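PDB 3ISR: transglutaminase-like enzymes, putative cysteine protease from Cytophaga hutchinsonii, which probably works as a cysteine protease or related hydrolase of the transglutaminase-like superfamily. Local coordinates for residues B[142-153]-B[187-197]; B[222-230]-B[285-293]. All coordinates share one frame; numbering follows the deposited sequence.

Contact 1 (142-153 with 187-197) packs two helices together, and contact 2 (222-230 with 285-293) brings strand 288-291 across the edge strand of the neighbouring sheet. Their centres lie about 13 Å apart, and they meet directly. Tyr143 OH of contact 1 approaches Lys288 O of contact 2 at 2.8 Å, a probable hydrogen bond, while Val146 CG1 lies 3.5 Å from Phe229 CE2. Phe229 thus ties helix 142-156 to strand 225-229. That strand leads to Asp230, whose OD2 is hydrogen-bonded to His215 NE2, consistent with the histidine-aspartate pair of transglutaminase-like active sites.

Contact 1 (B[142-153]-B[187-197]); sequences VYSKVLAITDWI and LGIALCRALSI
Leu187 slides past Ile153 in the opposite direction, its CD2 lying beside Ile153 CG1 and also near the edge of the Trp152 ring. At Gly188 the backbone itself becomes the contact surface: Ile153 CD1 stands 3.4 Å from Gly188 N and 3.5 Å from Gly188 CA, the latter tighter than ordinary van der Waals contact. One turn on, Leu191 crosses Ile149, whose CG2 is 3.9 Å from Leu191 CB. Ile149 divides its two branches: with CG1 anti to the carbonyl carbon (chi1 -75°), CG2 serves Gly188 and Leu191 while CD1 reaches on to Cys192 and Leu195. The sulfur of Cys192 rests against both methyls of Val146, SG being 3.8 Å from CG1. Leu195 and Ile149 then meet tip to tip, their CD1 atoms 3.7 Å apart, and Leu195 CD1 also touches the aliphatic CG of Lys145, whose NZ bonds to Ile139 O. A Schellman motif with Ser196 at positive phi ends the helix and turns the chain back, so that Ile197 can set its CD1 4.0 Å from Val146 CG2 and lie alongside Val142. Across the interface the side chains meet by van der Waals packing. Segment axes 9.8 Å apart at closest approach, at 143° between their N-to-C directions, describe a pair inclined well off antiparallel, running in broadly opposite directions and burying 516 Å² in all. Around this pair, Phe218 of strand 215-222 packs on Val146 and Cys192, placing the sheet against one flank. Helix 129-136 adds Phe136 to Ile149 and Leu131 to Leu191, and helix 170-176 brings Ile174 to both Trp152 and Leu187; the pair thus sits among these three elements within the transglutaminase-like region.

Contact 2 (B[222-230]-B[285-293]); sequences IGGNWIIFD and NSLKGLSFQ
Ser291 holds its OG anti to the backbone N (chi1 -180°), which carries the hydroxyl to Trp226 O, while Ile228 has CG1 anti to the backbone N, which puts CG2 between N and the carbonyl carbon, against Leu290. Ser291 OG donates to Trp226 O at 2.8 Å, approaching at a tilt of 26° from the carbonyl plane. A water donates to the same oxygen and accepts from Phe292 N, bridging the two backbones. Further along, Ile228 N is hydrogen-bonded to Leu290 O at 3.0 Å. Around these bonds the Ile228 and Leu290 side chains lie side by side, pointing the same way, with Ile228 CG2 3.7 Å from Leu290 CD2, and Ile228 CD1 meets the edge of the Phe292 ring in its plane, 3.8 Å from CE2. Leu290 CD2 lies over one face of that ring. Ile227 CG2 presses on the bare Gly289 CA at 3.7 Å. Gln293 NE2 donates to Ser291 OG at 2.9 Å, its OE1 being held by Lys93. With an alanine here, Trp226 O would probably lose one of its two donors, and Gln293 NE2 the acceptor that Ser291 OG provides. The strands cross at 99° and belong to separate antiparallel sheets, 288-291 pairing with 78-96 and 225-229 with 215-222; one direct backbone bond, the serine bond and the water join them.

Contact 1 (B[142-153]-B[187-197])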
# COMPACT_ATOMS: atom_id res chain seq x y z
N VAL B 142 -22.63 19.73 -10.35
CA VAL B 142 -21.45 19.05 -10.84
C VAL B 142 -20.24 19.97 -11.02
O VAL B 142 -19.14 19.64 -10.57
CB VAL B 142 -21.74 18.25 -12.14
CG1 VAL B 142 -20.50 17.54 -12.62
CG2 VAL B 142 -22.88 17.24 -11.90
N TYR B 143 -20.43 21.11 -11.68
CA TYR B 143 -19.30 22.01 -11.90
C TYR B 143 -18.72 22.44 -10.56
O TYR B 143 -17.51 22.37 -10.35
CB TYR B 143 -19.69 23.24 -12.72
CG TYR B 143 -18.54 24.22 -12.82
CD1 TYR B 143 -17.51 24.02 -13.75
CD2 TYR B 143 -18.44 25.31 -11.95
CE1 TYR B 143 -16.43 24.90 -13.82
CE2 TYR B 143 -17.37 26.18 -12.01
CZ TYR B 143 -16.37 25.98 -12.95
OH TYR B 143 -15.33 26.86 -13.00
N SER B 144 -19.59 22.88 -9.65
CA SER B 144 -19.13 23.31 -8.33
C SER B 144 -18.43 22.18 -7.58
O SER B 144 -17.46 22.40 -6.85
CB SER B 144 -20.28 23.89 -7.52
OG SER B 144 -20.69 25.11 -8.10
N LYS B 145 -18.91 20.96 -7.76
CA LYS B 145 -18.26 19.83 -7.16
C LYS B 145 -16.82 19.65 -7.66
O LYS B 145 -15.90 19.48 -6.86
CB LYS B 145 -19.07 18.57 -7.43
CG LYS B 145 -18.78 17.49 -6.46
CD LYS B 145 -20.06 17.05 -5.80
CE LYS B 145 -20.79 16.06 -6.63
NZ LYS B 145 -22.15 15.92 -6.07
N VAL B 146 -16.61 19.73 -8.98
CA VAL B 146 -15.25 19.57 -9.53
C VAL B 146 -14.34 20.73 -9.13
O VAL B 146 -13.15 20.56 -8.83
CB VAL B 146 -15.24 19.37 -11.06
CG1 VAL B 146 -13.80 19.09 -11.56
CG2 VAL B 146 -16.13 18.19 -11.45
N LEU B 147 -14.92 21.92 -9.10
CA LEU B 147 -14.15 23.07 -8.70
C LEU B 147 -13.73 22.95 -7.23
O LEU B 147 -12.59 23.29 -6.88
CB LEU B 147 -14.94 24.36 -8.95
CG LEU B 147 -14.14 25.63 -8.71
CD1 LEU B 147 -12.98 25.73 -9.69
CD2 LEU B 147 -15.08 26.86 -8.81
N ALA B 148 -14.63 22.44 -6.38
CA ALA B 148 -14.29 22.22 -4.97
C ALA B 148 -13.19 21.17 -4.81
O ALA B 148 -12.35 21.28 -3.89
CB ALA B 148 -15.51 21.81 -4.17
N ILE B 149 -13.22 20.15 -5.67
CA ILE B 149 -12.17 19.13 -5.67
C ILE B 149 -10.84 19.80 -5.98
O ILE B 149 -9.84 19.59 -5.28
CB ILE B 149 -12.48 18.00 -6.69
CG1 ILE B 149 -13.58 17.10 -6.14
CG2 ILE B 149 -11.19 17.16 -7.02
CD1 ILE B 149 -14.16 16.13 -7.16
N THR B 150 -10.85 20.64 -7.01
CA THR B 150 -9.66 21.30 -7.53
C THR B 150 -9.10 22.24 -6.48
O THR B 150 -7.88 22.28 -6.26
CB THR B 150 -10.02 22.04 -8.85
OG1 THR B 150 -10.49 21.08 -9.81
CG2 THR B 150 -8.81 22.74 -9.42
N ASP B 151 -9.99 22.97 -5.82
CA ASP B 151 -9.56 23.90 -4.78
C ASP B 151 -9.05 23.14 -3.54
O ASP B 151 -8.04 23.53 -2.94
CB ASP B 151 -10.68 24.89 -4.42
CG ASP B 151 -10.96 25.91 -5.54
OD1 ASP B 151 -10.11 26.05 -6.48
OD2 ASP B 151 -12.02 26.58 -5.49
N TRP B 152 -9.74 22.06 -3.16
CA TRP B 152 -9.26 21.25 -2.03
C TRP B 152 -7.82 20.76 -2.28
O TRP B 152 -6.98 20.86 -1.42
CB TRP B 152 -10.20 20.06 -1.74
CG TRP B 152 -9.79 19.33 -0.49
CD1 TRP B 152 -10.22 19.56 0.78
CD2 TRP B 152 -8.82 18.27 -0.40
NE1 TRP B 152 -9.59 18.70 1.65
CE2 TRP B 152 -8.72 17.91 0.95
CE3 TRP B 152 -8.03 17.59 -1.35
CZ2 TRP B 152 -7.86 16.88 1.40
CZ3 TRP B 152 -7.17 16.58 -0.91
CH2 TRP B 152 -7.09 16.24 0.46
N ILE B 153 -7.55 20.25 -3.48
CA ILE B 153 -6.21 19.75 -3.81
C ILE B 153 -5.18 20.87 -3.71
O ILE B 153 -4.12 20.71 -3.11
CB ILE B 153 -6.18 19.09 -5.20
CG1 ILE B 153 -7.07 17.83 -5.20
CG2 ILE B 153 -4.74 18.73 -5.61
CD1 ILE B 153 -7.36 17.26 -6.60
N LEU B 187 -4.90 12.96 -8.96
CA LEU B 187 -5.79 13.04 -7.80
C LEU B 187 -7.15 13.70 -8.09
O LEU B 187 -8.19 13.20 -7.65
CB LEU B 187 -5.08 13.72 -6.62
CG LEU B 187 -5.89 13.80 -5.33
CD1 LEU B 187 -6.31 12.36 -4.88
CD2 LEU B 187 -5.06 14.51 -4.24
N GLY B 188 -7.16 14.76 -8.88
CA GLY B 188 -8.43 15.37 -9.33
C GLY B 188 -9.27 14.35 -10.10
O GLY B 188 -10.47 14.23 -9.86
N ILE B 189 -8.62 13.61 -10.99
CA ILE B 189 -9.33 12.59 -11.80
C ILE B 189 -9.93 11.53 -10.90
O ILE B 189 -11.11 11.19 -11.02
CB ILE B 189 -8.38 11.92 -12.81
CG1 ILE B 189 -7.97 12.91 -13.90
CG2 ILE B 189 -9.06 10.71 -13.47
CD1 ILE B 189 -6.69 12.51 -14.62
N ALA B 190 -9.12 11.02 -9.96
CA ALA B 190 -9.61 9.96 -9.09
C ALA B 190 -10.81 10.42 -8.28
O ALA B 190 -11.77 9.68 -8.14
CB ALA B 190 -8.50 9.45 -8.15
N LEU B 191 -10.72 11.62 -7.71
CA LEU B 191 -11.82 12.13 -6.89
C LEU B 191 -13.08 12.40 -7.71
O LEU B 191 -14.18 12.12 -7.24
CB LEU B 191 -11.37 13.37 -6.10
CG LEU B 191 -10.31 13.10 -5.01
CD1 LEU B 191 -9.69 14.42 -4.54
CD2 LEU B 191 -10.89 12.31 -3.81
N CYS B 192 -12.92 12.89 -8.94
CA CYS B 192 -14.09 13.04 -9.84
C CYS B 192 -14.75 11.71 -10.13
O CYS B 192 -15.96 11.57 -9.99
CB CYS B 192 -13.68 13.63 -11.18
SG CYS B 192 -13.37 15.38 -11.14
N ARG B 193 -13.96 10.73 -10.58
CA ARG B 193 -14.54 9.43 -10.89
C ARG B 193 -15.19 8.80 -9.66
O ARG B 193 -16.20 8.08 -9.79
CB ARG B 193 -13.48 8.48 -11.44
CG ARG B 193 -12.94 8.90 -12.78
CD ARG B 193 -12.03 7.81 -13.36
NE ARG B 193 -11.38 8.32 -14.57
CZ ARG B 193 -10.15 7.98 -14.95
NH1 ARG B 193 -9.45 7.09 -14.23
NH2 ARG B 193 -9.63 8.55 -16.04
N ALA B 194 -14.62 9.04 -8.49
CA ALA B 194 -15.17 8.47 -7.25
C ALA B 194 -16.59 8.97 -7.01
O ALA B 194 -17.40 8.30 -6.35
CB ALA B 194 -14.25 8.83 -6.08
N LEU B 195 -16.88 10.16 -7.54
CA LEU B 195 -18.21 10.79 -7.46
C LEU B 195 -19.06 10.61 -8.72
O LEU B 195 -20.04 11.33 -8.92
CB LEU B 195 -18.07 12.29 -7.14
CG LEU B 195 -17.39 12.63 -5.80
CD1 LEU B 195 -16.90 14.08 -5.79
CD2 LEU B 195 -18.31 12.33 -4.62
N SER B 196 -18.68 9.64 -9.56
CA SER B 196 -19.40 9.34 -10.81
C SER B 196 -19.39 10.49 -11.82
O SER B 196 -20.37 10.73 -12.52
CB SER B 196 -20.85 8.88 -10.56
OG SER B 196 -20.89 7.85 -9.59
N ILE B 197 -18.27 11.20 -11.89
CA ILE B 197 -18.11 12.27 -12.88
C ILE B 197 -16.98 11.82 -13.82
O ILE B 197 -15.88 11.55 -13.35
CB ILE B 197 -17.73 13.61 -12.18
CG1 ILE B 197 -18.82 14.02 -11.20
CG2 ILE B 197 -17.49 14.76 -13.21
CD1 ILE B 197 -18.35 15.08 -10.18

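Contact 2 (B[222-230]-B[285-293])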
# COMPACT_ATOMS: atom_id res chain seq x y z
N ILE B 222 -18.75 17.62 -18.12
CA ILE B 222 -19.82 18.30 -17.39
C ILE B 222 -20.74 18.95 -18.40
O ILE B 222 -20.32 19.79 -19.20
CB ILE B 222 -19.27 19.43 -16.47
CG1 ILE B 222 -18.19 18.90 -15.51
CG2 ILE B 222 -20.44 20.07 -15.69
CD1 ILE B 222 -17.41 20.00 -14.79
N GLY B 223 -22.01 18.55 -18.36
CA GLY B 223 -23.02 19.12 -19.25
C GLY B 223 -22.68 18.95 -20.71
O GLY B 223 -22.97 19.82 -21.53
N GLY B 224 -22.05 17.83 -21.05
CA GLY B 224 -21.78 17.52 -22.45
C GLY B 224 -20.46 18.07 -23.00
O GLY B 224 -20.17 17.91 -24.18
N ASN B 225 -19.66 18.67 -22.13
CA ASN B 225 -18.39 19.25 -22.53
C ASN B 225 -17.28 18.83 -21.61
O ASN B 225 -17.49 18.75 -20.41
CB ASN B 225 -18.48 20.78 -22.49
CG ASN B 225 -19.51 21.32 -23.46
OD1 ASN B 225 -20.49 21.93 -23.05
ND2 ASN B 225 -19.31 21.08 -24.75
N TRP B 226 -16.09 18.62 -22.17
CA TRP B 226 -14.89 18.40 -21.34
C TRP B 226 -14.41 19.77 -20.84
O TRP B 226 -14.08 20.65 -21.64
CB TRP B 226 -13.79 17.71 -22.16
CG TRP B 226 -14.09 16.30 -22.44
CD1 TRP B 226 -14.53 15.77 -23.62
CD2 TRP B 226 -14.01 15.20 -21.51
NE1 TRP B 226 -14.72 14.41 -23.49
CE2 TRP B 226 -14.40 14.04 -22.20
CE3 TRP B 226 -13.63 15.10 -20.16
CZ2 TRP B 226 -14.42 12.76 -21.60
CZ3 TRP B 226 -13.66 13.82 -19.55
CH2 TRP B 226 -14.05 12.68 -20.27
N ILE B 227 -14.45 19.96 -19.52
CA ILE B 227 -14.09 21.23 -18.92
C ILE B 227 -12.74 21.03 -18.26
O ILE B 227 -12.58 20.10 -17.48
CB ILE B 227 -15.11 21.67 -17.84
CG1 ILE B 227 -16.56 21.72 -18.39
CG2 ILE B 227 -14.69 23.01 -17.22
CD1 ILE B 227 -16.78 22.69 -19.58
N ILE B 228 -11.80 21.92 -18.54
CA ILE B 228 -10.44 21.80 -18.01
C ILE B 228 -10.27 22.37 -16.61
O ILE B 228 -10.85 23.40 -16.25
CB ILE B 228 -9.41 22.41 -19.00
CG1 ILE B 228 -8.00 21.89 -18.65
CG2 ILE B 228 -9.48 23.93 -19.03
CD1 ILE B 228 -7.11 21.68 -19.86
N PHE B 229 -9.45 21.69 -15.80
CA PHE B 229 -9.19 22.10 -14.41
C PHE B 229 -7.72 21.86 -14.09
O PHE B 229 -7.14 20.92 -14.61
CB PHE B 229 -10.01 21.28 -13.42
CG PHE B 229 -11.48 21.54 -13.48
CD1 PHE B 229 -12.07 22.48 -12.64
CD2 PHE B 229 -12.29 20.85 -14.39
CE1 PHE B 229 -13.45 22.73 -12.69
CE2 PHE B 229 -13.67 21.11 -14.46
CZ PHE B 229 -14.25 22.04 -13.61
N ASP B 230 -7.14 22.67 -13.22
CA ASP B 230 -5.72 22.49 -12.89
C ASP B 230 -5.52 22.88 -11.44
O ASP B 230 -5.41 24.05 -11.13
CB ASP B 230 -4.83 23.33 -13.82
CG ASP B 230 -3.36 23.27 -13.46
OD1 ASP B 230 -2.95 22.47 -12.59
OD2 ASP B 230 -2.58 24.05 -14.04
N ASN B 285 -16.55 31.88 -7.62
CA ASN B 285 -17.78 32.66 -7.75
C ASN B 285 -18.19 33.00 -9.19
O ASN B 285 -19.03 33.87 -9.43
CB ASN B 285 -17.65 33.94 -6.92
CG ASN B 285 -17.46 33.66 -5.44
OD1 ASN B 285 -18.33 33.07 -4.79
ND2 ASN B 285 -16.33 34.09 -4.90
N SER B 286 -17.58 32.32 -10.16
CA SER B 286 -18.01 32.39 -11.55
C SER B 286 -18.35 30.98 -11.98
O SER B 286 -17.51 30.09 -11.91
CB SER B 286 -16.90 32.96 -12.45
OG SER B 286 -16.93 34.38 -12.46
N LEU B 287 -19.59 30.77 -12.40
CA LEU B 287 -20.00 29.46 -12.87
C LEU B 287 -19.74 29.34 -14.37
O LEU B 287 -20.68 29.26 -15.17
CB LEU B 287 -21.45 29.17 -12.49
CG LEU B 287 -21.76 28.59 -11.10
CD1 LEU B 287 -21.88 27.07 -11.16
CD2 LEU B 287 -20.75 29.01 -10.02
N LYS B 288 -18.46 29.33 -14.73
CA LYS B 288 -18.03 29.29 -16.12
C LYS B 288 -16.98 28.19 -16.29
O LYS B 288 -16.10 28.05 -15.45
CB LYS B 288 -17.45 30.64 -16.53
N GLY B 289 -17.07 27.42 -17.37
CA GLY B 289 -16.10 26.37 -17.65
C GLY B 289 -15.36 26.63 -18.95
O GLY B 289 -15.98 26.95 -19.98
N LEU B 290 -14.03 26.49 -18.92
CA LEU B 290 -13.25 26.58 -20.15
C LEU B 290 -13.15 25.20 -20.81
O LEU B 290 -12.84 24.21 -20.16
CB LEU B 290 -11.86 27.15 -19.88
CG LEU B 290 -11.07 27.57 -21.13
CD1 LEU B 290 -10.19 28.73 -20.80
CD2 LEU B 290 -10.24 26.39 -21.68
N SER B 291 -13.37 25.16 -22.13
CA SER B 291 -13.34 23.91 -22.88
C SER B 291 -12.61 24.09 -24.20
O SER B 291 -12.90 25.04 -24.96
CB SER B 291 -14.77 23.44 -23.16
OG SER B 291 -14.78 22.22 -23.89
N PHE B 292 -11.68 23.18 -24.47
CA PHE B 292 -10.97 23.17 -25.74
C PHE B 292 -11.73 22.47 -26.88
O PHE B 292 -11.74 21.24 -26.98
CB PHE B 292 -9.53 22.66 -25.55
CG PHE B 292 -8.67 23.60 -24.76
CD1 PHE B 292 -8.25 24.81 -25.32
CD2 PHE B 292 -8.30 23.30 -23.45
CE1 PHE B 292 -7.46 25.70 -24.59
CE2 PHE B 292 -7.51 24.19 -22.72
CZ PHE B 292 -7.10 25.39 -23.29
N GLN B 293 -12.38 23.28 -27.71
CA GLN B 293 -13.19 22.83 -28.86
C GLN B 293 -13.59 24.02 -29.71
O GLN B 293 -13.54 25.16 -29.25
CB GLN B 293 -14.44 22.09 -28.39
CG GLN B 293 -15.18 22.80 -27.27
CD GLN B 293 -16.58 22.26 -27.05
OE1 GLN B 293 -17.43 22.30 -27.95
NE2 GLN B 293 -16.83 21.78 -25.84
O HOH W 1 -11.43 21.25 -22.40